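Geranyltranstransferase (PDB 1RTR) catalyses the condensation of geranyl diphosphate with isopentenyl diphosphate to give farnesyl diphosphate, a precursor in isoprenoid biosynthesis. Local coordinates at residues V133-L141 against F184-I192; H209-L220 against A254-A265. All coordinates share one frame; numbering follows the deposited sequence.

Interactions 1 and 2 are two helix pairs of a mainly helical chain. Interaction 1 pairs helix 131-145 with helix 179-193; interaction 2 follows it along the chain and pairs helix 197-227 with helix 245-270. Both pairs run nearly antiparallel. Their centres lie 25 Å apart, while their nearest atoms are about 5 Å apart without touching. The second helix of the first pair, 179-193, is followed directly by 197-227, the first of the next; M187 of interaction 1 also packs on K200 and E204 near the start of the latter. Both belong to the polyprenyl synthetase fold; interaction 1 lies beside the second subunit, which does not touch interaction 2.

Interaction 1: residues V133-L141 against F184-I192; sequences VKIKVLQRL and FAVMSAADI
R140 leaves its helix with CG anti to the backbone N (chi1 -165°) and bends at chi3, a turn that swings its guanidinium over M187 and onto D191. F184 CG is likewise anti to its N, which carries the ring across to V137 and L141. The arginine lodges as a knob among F184, M187, S188 and D191. R140 NH1 gives D191 OD2 a bond of 3.0 Å, nearly straight at 164°, forming a salt bridge. The oxygen lies in the guanidinium plane, yet the donor stands above the carboxylate plane. The one NE hydrogen serves a water, which itself donates to OD2, and weakly OD2 too; M187 CB rests on one guanidinium face, 3.4 Å from R140 NH2. The axes of segments 133-141 and 184-192 come within 9.5 Å, at 166° between their N-to-C directions, as neighbours in the mainly alpha-helical terpenoid synthase fold, and K134 and I135 pack on I135 of the second subunit. Apolar side chains make up much of the rest. L141 CD1 sits over the centre of the F184 ring, 3.7 Å from its centroid, a CH-pi contact, with S188 CB of the ring's own helix on the opposite face, offset toward the rim. F184 CZ meets V137 CG1 at 3.5 Å. Toward the other end V133 CG1 touches I192 CG1 at 3.8 Å, and a second water joins K136 NZ to D191 O.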
loop_
_atom_site.group_PDB
_atom_site.type_symbol
_atom_site.label_atom_id
_atom_site.label_comp_id
_atom_site.label_asym_id
_atom_site.label_seq_id
_atom_site.Cartn_x
_atom_site.Cartn_y
_atom_site.Cartn_z
ATOM N N VAL A 133 -9.150 16.887 -4.381
ATOM C CA VAL A 133 -9.662 16.211 -3.194
ATOM C C VAL A 133 -9.083 14.791 -3.111
ATOM O O VAL A 133 -8.782 14.291 -2.023
ATOM C CB VAL A 133 -11.227 16.217 -3.151
ATOM C CG1 VAL A 133 -11.758 15.465 -1.964
ATOM C CG2 VAL A 133 -11.759 17.637 -3.125
ATOM N N LYS A 134 -8.907 14.155 -4.267
ATOM C CA LYS A 134 -8.360 12.801 -4.326
ATOM C C LYS A 134 -6.960 12.729 -3.728
ATOM O O LYS A 134 -6.648 11.806 -2.974
ATOM C CB LYS A 134 -8.316 12.307 -5.771
ATOM C CG LYS A 134 -9.607 11.699 -6.269
ATOM C CD LYS A 134 -9.363 11.010 -7.590
ATOM C CE LYS A 134 -10.022 11.747 -8.729
ATOM N NZ LYS A 134 -10.456 10.735 -9.696
ATOM N N ILE A 135 -6.121 13.703 -4.065
ATOM C CA ILE A 135 -4.785 13.790 -3.488
ATOM C C ILE A 135 -4.852 13.920 -1.964
ATOM O O ILE A 135 -4.163 13.200 -1.254
ATOM C CB ILE A 135 -3.965 14.938 -4.155
ATOM C CG1 ILE A 135 -3.644 14.593 -5.617
ATOM C CG2 ILE A 135 -2.676 15.216 -3.409
ATOM C CD1 ILE A 135 -3.011 13.214 -5.839
ATOM N N LYS A 136 -5.726 14.795 -1.469
ATOM C CA LYS A 136 -5.867 15.027 -0.034
ATOM C C LYS A 136 -6.202 13.750 0.723
ATOM O O LYS A 136 -5.558 13.441 1.739
ATOM C CB LYS A 136 -6.923 16.084 0.237
ATOM C CG LYS A 136 -6.467 17.477 -0.079
ATOM C CD LYS A 136 -7.469 18.468 0.464
ATOM C CE LYS A 136 -7.466 19.753 -0.340
ATOM N NZ LYS A 136 -8.486 20.681 0.215
ATOM N N VAL A 137 -7.196 13.008 0.217
ATOM C CA VAL A 137 -7.587 11.730 0.793
ATOM C C VAL A 137 -6.433 10.720 0.758
ATOM O O VAL A 137 -6.132 10.077 1.772
ATOM C CB VAL A 137 -8.847 11.154 0.100
ATOM C CG1 VAL A 137 -9.232 9.807 0.702
ATOM C CG2 VAL A 137 -10.006 12.105 0.247
ATOM N N LEU A 138 -5.795 10.583 -0.406
ATOM C CA LEU A 138 -4.701 9.618 -0.585
ATOM C C LEU A 138 -3.535 9.929 0.345
ATOM O O LEU A 138 -3.017 9.039 1.021
ATOM C CB LEU A 138 -4.209 9.608 -2.037
ATOM C CG LEU A 138 -5.022 8.783 -3.026
ATOM C CD1 LEU A 138 -4.878 9.346 -4.432
ATOM C CD2 LEU A 138 -4.620 7.317 -3.009
ATOM N N GLN A 139 -3.138 11.200 0.374
ATOM C CA GLN A 139 -2.084 11.672 1.258
ATOM C C GLN A 139 -2.394 11.300 2.690
ATOM O O GLN A 139 -1.549 10.743 3.390
ATOM C CB GLN A 139 -1.930 13.187 1.149
ATOM C CG GLN A 139 -0.515 13.665 1.383
ATOM C CD GLN A 139 -0.357 15.152 1.134
ATOM O OE1 GLN A 139 0.569 15.769 1.662
ATOM N NE2 GLN A 139 -1.262 15.740 0.330
ATOM N N ARG A 140 -3.618 11.588 3.110
ATOM C CA ARG A 140 -4.042 11.309 4.468
ATOM C C ARG A 140 -4.094 9.816 4.769
ATOM O O ARG A 140 -3.662 9.375 5.841
ATOM C CB ARG A 140 -5.381 11.984 4.740
ATOM C CG ARG A 140 -5.748 12.065 6.200
ATOM C CD ARG A 140 -7.131 12.629 6.444
ATOM N NE ARG A 140 -7.211 14.050 6.104
ATOM C CZ ARG A 140 -6.777 15.030 6.886
ATOM N NH1 ARG A 140 -6.899 16.287 6.486
ATOM N NH2 ARG A 140 -6.232 14.748 8.071
ATOM N N LEU A 141 -4.607 9.026 3.835
ATOM C CA LEU A 141 -4.609 7.578 4.015
ATOM C C LEU A 141 -3.183 7.012 4.163
ATOM O O LEU A 141 -2.937 6.153 5.005
ATOM C CB LEU A 141 -5.365 6.883 2.871
ATOM C CG LEU A 141 -5.775 5.418 3.071
ATOM C CD1 LEU A 141 -6.395 5.186 4.452
ATOM C CD2 LEU A 141 -6.724 4.960 1.966
ATOM N N PHE A 184 -8.623 9.292 9.999
ATOM C CA PHE A 184 -8.748 9.346 8.550
ATOM C C PHE A 184 -10.224 9.404 8.145
ATOM O O PHE A 184 -10.604 10.230 7.320
ATOM C CB PHE A 184 -8.074 8.146 7.857
ATOM C CG PHE A 184 -8.391 8.068 6.390
ATOM C CD1 PHE A 184 -9.405 7.239 5.933
ATOM C CD2 PHE A 184 -7.726 8.891 5.488
ATOM C CE1 PHE A 184 -9.739 7.210 4.588
ATOM C CE2 PHE A 184 -8.049 8.876 4.151
ATOM C CZ PHE A 184 -9.059 8.024 3.695
ATOM N N ALA A 185 -11.043 8.531 8.730
ATOM C CA ALA A 185 -12.474 8.478 8.417
ATOM C C ALA A 185 -13.132 9.839 8.530
ATOM O O ALA A 185 -13.757 10.299 7.564
ATOM C CB ALA A 185 -13.211 7.442 9.282
ATOM N N VAL A 186 -12.976 10.523 9.665
ATOM C CA VAL A 186 -13.690 11.795 9.798
ATOM C C VAL A 186 -13.051 12.933 9.017
ATOM O O VAL A 186 -13.787 13.779 8.488
ATOM C CB VAL A 186 -14.125 12.180 11.280
ATOM C CG1 VAL A 186 -13.902 11.041 12.259
ATOM C CG2 VAL A 186 -13.524 13.531 11.761
ATOM N N MET A 187 -11.712 12.939 8.905
ATOM C CA MET A 187 -10.995 14.038 8.246
ATOM C C MET A 187 -11.011 13.931 6.723
ATOM O O MET A 187 -11.054 14.955 6.022
ATOM C CB MET A 187 -9.545 14.171 8.753
ATOM C CG MET A 187 -9.390 14.530 10.238
ATOM S SD MET A 187 -10.409 15.943 10.820
ATOM C CE MET A 187 -9.466 17.291 10.061
ATOM N N SER A 188 -10.968 12.709 6.199
ATOM C CA SER A 188 -11.200 12.514 4.767
ATOM C C SER A 188 -12.585 13.075 4.408
ATOM O O SER A 188 -12.741 13.778 3.398
ATOM C CB SER A 188 -11.068 11.040 4.364
ATOM O OG SER A 188 -12.194 10.290 4.802
ATOM N N ALA A 189 -13.569 12.814 5.266
ATOM C CA ALA A 189 -14.911 13.365 5.061
ATOM C C ALA A 189 -14.884 14.888 5.118
ATOM O O ALA A 189 -15.435 15.576 4.250
ATOM C CB ALA A 189 -15.916 12.785 6.062
ATOM N N ALA A 190 -14.212 15.428 6.121
ATOM C CA ALA A 190 -14.136 16.874 6.254
ATOM C C ALA A 190 -13.544 17.483 4.998
ATOM O O ALA A 190 -13.934 18.592 4.586
ATOM C CB ALA A 190 -13.317 17.240 7.459
ATOM N N ASP A 191 -12.604 16.750 4.397
ATOM C CA ASP A 191 -11.930 17.173 3.160
ATOM C C ASP A 191 -12.828 17.087 1.918
ATOM O O ASP A 191 -12.814 17.982 1.062
ATOM C CB ASP A 191 -10.634 16.377 2.957
ATOM C CG ASP A 191 -9.452 16.989 3.696
ATOM O OD1 ASP A 191 -9.578 18.140 4.172
ATOM O OD2 ASP A 191 -8.357 16.400 3.862
ATOM N N ILE A 192 -13.609 16.010 1.818
ATOM C CA ILE A 192 -14.572 15.895 0.735
ATOM C C ILE A 192 -15.637 16.988 0.872
ATOM O O ILE A 192 -16.024 17.610 -0.128
ATOM C CB ILE A 192 -15.192 14.502 0.713
ATOM C CG1 ILE A 192 -14.146 13.472 0.284
ATOM C CG2 ILE A 192 -16.429 14.479 -0.200
ATOM C CD1 ILE A 192 -14.359 12.098 0.879
HETATM O O HOH W 1 -11.184 20.021 1.251
HETATM O O HOH W 2 -8.476 13.923 3.592
#

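Interaction 2: residues H209-L220 against A254-A265; sequences HLGMMFQIKDDL and AEDKLTYHRDAA
H209 and H261 meet rim to rim, their planes 38° apart, and are joined by a hydrogen bond of 3.0 Å between H209 ND1 and H261 ND1. It is nearly straight, each nitrogen lying in the plane of the other ring; one ND1 must carry the hydrogen and the other accept. Each ring carries a methyl or methylene over its centre: A264 CB is 3.4 Å from the H209 centroid, and M212 CB 3.5 Å from that of H261. Y260 CD2 covers the opposite face of H261, held between two neighbours. With CG1 anti to the carbonyl carbon and CG2 anti to the backbone N, I216 sends CD1 to the edge of this imidazole, 3.5 Å from H261 CD2, and CG2 to L258 CB, isoleucine and leucine sliding past each other in opposite directions. L258 fits among M213, I216, K217 and L220, its CD2 reaching L220 CD1 at 3.7 Å. F288 and Y289 of helix 279-289 close over M213. The interlocking side chains make an antiparallel knobs-into-holes pair of the polyprenyl synthase fold; its first helix includes D218 and D219 of the second aspartate-rich motif, which in relatives helps bind magnesium and the diphosphate substrate.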
loop_
_atom_site.group_PDB
_atom_site.type_symbol
_atom_site.label_atom_id
_atom_site.label_comp_id
_atom_site.label_asym_id
_atom_site.label_seq_id
_atom_site.Cartn_x
_atom_site.Cartn_y
_atom_site.Cartn_z
ATOM N N HIS A 209 -10.272 11.680 20.401
ATOM C CA HIS A 209 -10.893 11.209 21.650
ATOM C C HIS A 209 -11.777 10.006 21.416
ATOM O O HIS A 209 -11.743 9.035 22.189
ATOM C CB HIS A 209 -11.661 12.333 22.356
ATOM C CG HIS A 209 -10.773 13.414 22.876
ATOM N ND1 HIS A 209 -9.833 13.191 23.860
ATOM C CD2 HIS A 209 -10.645 14.712 22.519
ATOM C CE1 HIS A 209 -9.174 14.313 24.097
ATOM N NE2 HIS A 209 -9.647 15.253 23.296
ATOM N N LEU A 210 -12.546 10.048 20.328
ATOM C CA LEU A 210 -13.372 8.901 19.954
ATOM C C LEU A 210 -12.508 7.647 19.810
ATOM O O LEU A 210 -12.900 6.566 20.250
ATOM C CB LEU A 210 -14.139 9.177 18.661
ATOM C CG LEU A 210 -15.037 8.043 18.164
ATOM C CD1 LEU A 210 -16.268 7.952 19.058
ATOM C CD2 LEU A 210 -15.430 8.274 16.709
ATOM N N GLY A 211 -11.327 7.811 19.213
ATOM C CA GLY A 211 -10.399 6.711 19.019
ATOM C C GLY A 211 -9.867 6.110 20.301
ATOM O O GLY A 211 -9.789 4.884 20.429
ATOM N N MET A 212 -9.491 6.964 21.248
ATOM C CA MET A 212 -9.010 6.493 22.547
ATOM C C MET A 212 -10.112 5.765 23.336
ATOM O O MET A 212 -9.831 4.786 24.025
ATOM C CB MET A 212 -8.372 7.633 23.353
ATOM C CG MET A 212 -7.179 8.340 22.639
ATOM S SD MET A 212 -5.814 7.259 21.969
ATOM C CE MET A 212 -5.306 6.430 23.417
ATOM N N MET A 213 -11.366 6.206 23.200
ATOM C CA MET A 213 -12.500 5.494 23.821
ATOM C C MET A 213 -12.490 4.015 23.488
ATOM O O MET A 213 -12.664 3.169 24.368
ATOM C CB MET A 213 -13.854 6.090 23.408
ATOM C CG MET A 213 -14.101 7.519 23.889
ATOM S SD MET A 213 -15.716 8.108 23.408
ATOM C CE MET A 213 -16.698 6.906 24.286
ATOM N N PHE A 214 -12.263 3.725 22.211
ATOM C CA PHE A 214 -12.382 2.386 21.621
ATOM C C PHE A 214 -11.719 1.276 22.450
ATOM O O PHE A 214 -12.360 0.288 22.816
ATOM C CB PHE A 214 -11.785 2.437 20.201
ATOM C CG PHE A 214 -12.131 1.260 19.332
ATOM C CD1 PHE A 214 -12.773 1.460 18.111
ATOM C CD2 PHE A 214 -11.778 -0.044 19.705
ATOM C CE1 PHE A 214 -13.087 0.374 17.279
ATOM C CE2 PHE A 214 -12.092 -1.142 18.889
ATOM C CZ PHE A 214 -12.746 -0.933 17.669
ATOM N N GLN A 215 -10.436 1.446 22.745
ATOM C CA GLN A 215 -9.653 0.387 23.360
ATOM C C GLN A 215 -9.858 0.318 24.865
ATOM O O GLN A 215 -9.793 -0.771 25.455
ATOM C CB GLN A 215 -8.166 0.551 23.014
ATOM C CG GLN A 215 -7.817 0.176 21.555
ATOM C CD GLN A 215 -8.166 -1.274 21.211
ATOM O OE1 GLN A 215 -7.979 -2.184 22.034
ATOM N NE2 GLN A 215 -8.682 -1.488 20.003
ATOM N N ILE A 216 -10.111 1.477 25.478
ATOM C CA ILE A 216 -10.437 1.536 26.896
ATOM C C ILE A 216 -11.679 0.704 27.169
ATOM O O ILE A 216 -11.655 -0.174 28.031
ATOM C CB ILE A 216 -10.637 2.985 27.376
ATOM C CG1 ILE A 216 -9.368 3.805 27.153
ATOM C CG2 ILE A 216 -11.007 2.994 28.856
ATOM C CD1 ILE A 216 -9.539 5.299 27.379
ATOM N N LYS A 217 -12.751 0.960 26.413
ATOM C CA LYS A 217 -14.014 0.227 26.581
ATOM C C LYS A 217 -13.757 -1.276 26.568
ATOM O O LYS A 217 -14.204 -2.007 27.455
ATOM C CB LYS A 217 -15.020 0.627 25.494
ATOM C CG LYS A 217 -16.390 -0.078 25.546
ATOM C CD LYS A 217 -16.744 -0.694 24.176
ATOM C CE LYS A 217 -18.129 -0.269 23.660
ATOM N NZ LYS A 217 -19.093 -1.416 23.534
ATOM N N ASP A 218 -12.989 -1.710 25.575
ATOM C CA ASP A 218 -12.646 -3.115 25.369
ATOM C C ASP A 218 -11.857 -3.749 26.504
ATOM O O ASP A 218 -12.115 -4.904 26.863
ATOM C CB ASP A 218 -11.867 -3.262 24.067
ATOM C CG ASP A 218 -12.698 -3.861 22.972
ATOM O OD1 ASP A 218 -12.417 -5.029 22.620
ATOM O OD2 ASP A 218 -13.652 -3.252 22.426
ATOM N N ASP A 219 -10.882 -3.010 27.042
ATOM C CA ASP A 219 -10.143 -3.456 28.224
ATOM C C ASP A 219 -11.091 -3.636 29.414
ATOM O O ASP A 219 -11.043 -4.657 30.091
ATOM C CB ASP A 219 -9.016 -2.482 28.573
ATOM C CG ASP A 219 -7.794 -2.670 27.701
ATOM O OD1 ASP A 219 -7.070 -1.676 27.492
ATOM O OD2 ASP A 219 -7.468 -3.766 27.181
ATOM N N LEU A 220 -11.962 -2.651 29.636
ATOM C CA LEU A 220 -12.971 -2.724 30.688
ATOM C C LEU A 220 -13.883 -3.939 30.539
ATOM O O LEU A 220 -14.043 -4.709 31.489
ATOM C CB LEU A 220 -13.789 -1.429 30.778
ATOM C CG LEU A 220 -13.105 -0.274 31.524
ATOM C CD1 LEU A 220 -13.738 1.058 31.197
ATOM C CD2 LEU A 220 -13.077 -0.531 33.030
ATOM N N ALA A 254 -9.359 3.263 34.628
ATOM C CA ALA A 254 -9.796 3.037 33.254
ATOM C C ALA A 254 -11.159 3.670 32.954
ATOM O O ALA A 254 -11.296 4.431 31.984
ATOM C CB ALA A 254 -9.797 1.569 32.930
ATOM N N GLU A 255 -12.154 3.390 33.792
ATOM C CA GLU A 255 -13.463 4.040 33.663
ATOM C C GLU A 255 -13.358 5.563 33.662
ATOM O O GLU A 255 -14.067 6.242 32.920
ATOM C CB GLU A 255 -14.406 3.597 34.778
ATOM C CG GLU A 255 -15.095 2.261 34.543
ATOM C CD GLU A 255 -15.778 1.719 35.794
ATOM O OE1 GLU A 255 -15.879 2.452 36.815
ATOM O OE2 GLU A 255 -16.222 0.548 35.767
ATOM N N ASP A 256 -12.477 6.102 34.500
ATOM C CA ASP A 256 -12.268 7.548 34.557
ATOM C C ASP A 256 -11.711 8.048 33.231
ATOM O O ASP A 256 -12.120 9.102 32.735
ATOM C CB ASP A 256 -11.316 7.921 35.696
ATOM C CG ASP A 256 -12.025 8.087 37.035
ATOM O OD1 ASP A 256 -13.129 7.511 37.220
ATOM O OD2 ASP A 256 -11.533 8.771 37.977
ATOM N N LYS A 257 -10.779 7.272 32.674
ATOM C CA LYS A 257 -10.126 7.578 31.409
ATOM C C LYS A 257 -11.146 7.592 30.276
ATOM O O LYS A 257 -11.221 8.560 29.506
ATOM C CB LYS A 257 -9.017 6.560 31.125
ATOM C CG LYS A 257 -7.829 7.150 30.417
ATOM C CD LYS A 257 -7.299 8.351 31.173
ATOM C CE LYS A 257 -5.797 8.320 31.311
ATOM N NZ LYS A 257 -5.386 9.540 32.069
ATOM N N LEU A 258 -11.942 6.525 30.216
ATOM C CA LEU A 258 -13.040 6.411 29.273
ATOM C C LEU A 258 -13.915 7.641 29.324
ATOM O O LEU A 258 -14.122 8.303 28.301
ATOM C CB LEU A 258 -13.875 5.160 29.558
ATOM C CG LEU A 258 -14.998 4.787 28.572
ATOM C CD1 LEU A 258 -14.663 5.099 27.098
ATOM C CD2 LEU A 258 -15.343 3.321 28.729
ATOM N N THR A 259 -14.414 7.959 30.517
ATOM C CA THR A 259 -15.333 9.082 30.702
ATOM C C THR A 259 -14.705 10.387 30.259
ATOM O O THR A 259 -15.373 11.215 29.652
ATOM C CB THR A 259 -15.809 9.150 32.179
ATOM O OG1 THR A 259 -16.581 7.977 32.480
ATOM C CG2 THR A 259 -16.791 10.297 32.408
ATOM N N TYR A 260 -13.423 10.571 30.559
ATOM C CA TYR A 260 -12.710 11.774 30.139
ATOM C C TYR A 260 -12.696 11.943 28.595
ATOM O O TYR A 260 -12.903 13.041 28.074
ATOM C CB TYR A 260 -11.288 11.779 30.702
ATOM C CG TYR A 260 -10.357 12.649 29.898
ATOM C CD1 TYR A 260 -10.414 14.039 30.000
ATOM C CD2 TYR A 260 -9.457 12.084 28.991
ATOM C CE1 TYR A 260 -9.575 14.843 29.237
ATOM C CE2 TYR A 260 -8.620 12.880 28.225
ATOM C CZ TYR A 260 -8.686 14.255 28.352
ATOM O OH TYR A 260 -7.857 15.047 27.601
ATOM N N HIS A 261 -12.441 10.856 27.876
ATOM C CA HIS A 261 -12.462 10.884 26.420
ATOM C C HIS A 261 -13.881 11.080 25.861
ATOM O O HIS A 261 -14.089 11.886 24.938
ATOM C CB HIS A 261 -11.808 9.621 25.861
ATOM C CG HIS A 261 -10.323 9.623 25.994
ATOM N ND1 HIS A 261 -9.540 10.648 25.505
ATOM C CD2 HIS A 261 -9.479 8.758 26.600
ATOM C CE1 HIS A 261 -8.273 10.402 25.789
ATOM N NE2 HIS A 261 -8.210 9.261 26.455
ATOM N N ARG A 262 -14.836 10.347 26.444
ATOM C CA ARG A 262 -16.267 10.531 26.188
ATOM C C ARG A 262 -16.612 12.006 26.306
ATOM O O ARG A 262 -17.196 12.580 25.400
ATOM C CB ARG A 262 -17.088 9.696 27.186
ATOM C CG ARG A 262 -18.622 9.706 27.031
ATOM C CD ARG A 262 -19.266 11.087 27.122
ATOM N NE ARG A 262 -20.155 11.281 28.274
ATOM C CZ ARG A 262 -21.401 10.824 28.356
ATOM N NH1 ARG A 262 -22.121 11.084 29.431
ATOM N NH2 ARG A 262 -21.929 10.107 27.368
ATOM N N ASP A 263 -16.209 12.628 27.409
ATOM C CA ASP A 263 -16.567 14.012 27.676
ATOM C C ASP A 263 -15.905 14.972 26.718
ATOM O O ASP A 263 -16.510 15.953 26.309
ATOM C CB ASP A 263 -16.234 14.394 29.124
ATOM C CG ASP A 263 -17.195 13.787 30.123
ATOM O OD1 ASP A 263 -16.942 13.904 31.342
ATOM O OD2 ASP A 263 -18.232 13.164 29.787
ATOM N N ALA A 264 -14.654 14.697 26.368
ATOM C CA ALA A 264 -13.903 15.571 25.460
ATOM C C ALA A 264 -14.420 15.450 24.022
ATOM O O ALA A 264 -14.443 16.435 23.289
ATOM C CB ALA A 264 -12.400 15.284 25.541
ATOM N N ALA A 265 -14.849 14.244 23.649
ATOM C CA ALA A 265 -15.500 13.999 22.362
ATOM C C ALA A 265 -16.791 14.805 22.275
ATOM O O ALA A 265 -16.915 15.679 21.403
ATOM C CB ALA A 265 -15.784 12.518 22.169
#